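Local coordinates for uncharacterized peroxidase-related protein (Silicibacter sp., PDB 2PFX), which probably acts as an oxidoreductase of the carboxymuconolactone decarboxylase (AhpD-like) family, in keeping with its kinship to peroxidases, at the interface of chains A and B. Residues are numbered along the deposited sequence; one frame, centred on the assembly and turned at random. Chains: chain A/B, Uncharacterized peroxidase-related protein.

The interface of chains A and B. Residues chain A 43-44, 50, 170, 174, 180; chain B 57, 159, 162-163.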
# COMPACT_ATOMS: atom_id res chain seq x y z
N ALA A 43 -21.79 23.05 -9.74
CA ALA A 43 -20.42 22.95 -10.20
C ALA A 43 -20.36 22.79 -11.72
O ALA A 43 -19.51 23.39 -12.37
CB ALA A 43 -19.68 21.81 -9.48
N TYR A 44 -21.27 21.98 -12.25
CA TYR A 44 -21.30 21.74 -13.69
C TYR A 44 -22.06 22.80 -14.46
O TYR A 44 -21.94 22.87 -15.69
CB TYR A 44 -21.93 20.37 -14.00
CG TYR A 44 -20.94 19.24 -13.77
CD1 TYR A 44 -20.84 18.66 -12.52
CD2 TYR A 44 -20.12 18.78 -14.78
CE1 TYR A 44 -19.93 17.63 -12.30
CE2 TYR A 44 -19.22 17.75 -14.58
CZ TYR A 44 -19.14 17.19 -13.34
OH TYR A 44 -18.25 16.17 -13.11
N LYS A 50 -22.12 20.38 -20.31
CA LYS A 50 -21.48 19.56 -19.30
C LYS A 50 -22.48 19.09 -18.26
O LYS A 50 -22.48 17.93 -17.85
CB LYS A 50 -20.34 20.36 -18.67
CG LYS A 50 -19.23 20.68 -19.68
CD LYS A 50 -17.94 21.10 -19.01
CE LYS A 50 -16.86 21.38 -20.05
NZ LYS A 50 -16.34 20.12 -20.68
N MSE A 170 -15.32 8.09 -10.41
CA MSE A 170 -15.12 9.33 -11.16
C MSE A 170 -15.52 10.50 -10.24
O MSE A 170 -14.72 11.40 -9.99
CB MSE A 170 -15.92 9.43 -12.45
CG MSE A 170 -16.00 10.83 -13.07
SE MSE A 170 -16.98 10.78 -14.75
CE MSE A 170 -18.66 10.88 -13.82
N VAL A 174 -13.36 13.80 -8.83
CA VAL A 174 -13.63 15.19 -9.21
C VAL A 174 -13.95 16.02 -7.99
O VAL A 174 -13.46 17.14 -7.79
CB VAL A 174 -14.79 15.19 -10.23
CG1 VAL A 174 -15.23 16.64 -10.48
CG2 VAL A 174 -14.38 14.50 -11.52
N MSE A 180 -14.93 20.16 -3.65
CA MSE A 180 -16.37 20.32 -3.78
C MSE A 180 -17.05 20.13 -2.43
O MSE A 180 -16.83 19.16 -1.71
CB MSE A 180 -16.94 19.31 -4.78
CG MSE A 180 -18.37 19.59 -5.17
SE MSE A 180 -19.00 18.24 -6.37
CE MSE A 180 -17.99 18.84 -7.88
N MSE B 57 -20.86 11.92 -22.79
CA MSE B 57 -19.84 12.33 -21.84
C MSE B 57 -18.45 12.16 -22.44
O MSE B 57 -17.64 13.07 -22.31
CB MSE B 57 -19.95 11.56 -20.52
CG MSE B 57 -18.89 12.00 -19.51
SE MSE B 57 -19.08 11.13 -17.80
CE MSE B 57 -20.51 12.35 -17.32
N TRP B 159 -10.49 21.99 -13.80
CA TRP B 159 -11.75 21.27 -13.88
C TRP B 159 -11.73 20.19 -14.96
O TRP B 159 -12.17 19.07 -14.73
CB TRP B 159 -12.89 22.22 -14.20
CG TRP B 159 -14.24 21.54 -14.30
CD1 TRP B 159 -14.93 21.21 -15.41
CD2 TRP B 159 -15.04 21.12 -13.18
NE1 TRP B 159 -16.12 20.61 -15.06
CE2 TRP B 159 -16.21 20.54 -13.70
CE3 TRP B 159 -14.86 21.19 -11.80
CZ2 TRP B 159 -17.19 20.03 -12.87
CZ3 TRP B 159 -15.84 20.67 -10.98
CH2 TRP B 159 -17.00 20.10 -11.53
N ALA B 162 -9.42 17.39 -14.04
CA ALA B 162 -10.11 16.60 -13.01
C ALA B 162 -11.18 15.72 -13.64
O ALA B 162 -11.30 14.54 -13.28
CB ALA B 162 -10.70 17.49 -11.94
N ASN B 163 -11.94 16.26 -14.58
CA ASN B 163 -13.01 15.41 -15.15
C ASN B 163 -12.47 14.34 -16.08
O ASN B 163 -12.95 13.19 -16.10
CB ASN B 163 -14.06 16.32 -15.83
CG ASN B 163 -15.07 16.77 -14.81
OD1 ASN B 163 -16.12 16.15 -14.64
ND2 ASN B 163 -14.77 17.83 -14.07
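A:Tyr44 meets B:Trp159 and B:Asn163 where helix 39-44 of one chain abuts helix 155-178 of the other, in a mainly helical, two-fold symmetric interface between copies of a carboxymuconolactone decarboxylase family protein; it belongs to the deposited six-copy assembly, which may or may not be the biological one, and the same contact recurs with the chains exchanged. The indole presents its six-membered rim edge-on to the phenol: the ring planes stand 73° apart, and B:Trp159 CZ2 sits over the centre of the phenol face, 3.5 Å from A:Tyr44 CZ. With CG anti to the backbone N, B:Trp159 extends from its helix far enough for CH2 to reach A:Ala43 CB at 3.8 Å, while the methyl CE of selenomethionine A:Met180 lies in the indole plane at its edge, 4.0 Å from B:Trp159 CH2. Tip to tip with B:Asn163, the phenol hydroxyl OH of A:Tyr44 donates a short hydrogen bond of 2.6 Å to the amide oxygen OD1, in the carbonyl plane and on a lone pair, with ring and amide planes nearly perpendicular, 85° apart. The rotation of that amide is fixed from its other end, where ND2 donates to the backbone O of B:Trp159 one helical turn earlier, at 3.0 Å and nearly straight (171° at H); ND2 also overlies the rim of the indole. A phenylalanine in place of A:Tyr44 would probably leave B:Asn163 OD1 without its donor across the contact and the amide less firmly oriented. A:Val174 crosses B:Trp159 and B:Asn163 obliquely, CG1 lying 4.0 Å from B:Trp159 CH2 and CG2 3.6 Å from the backbone O of B:Ala162. Farther along, the selenomethionines A:Met170 and B:Met57 meet end to end, SE to SE.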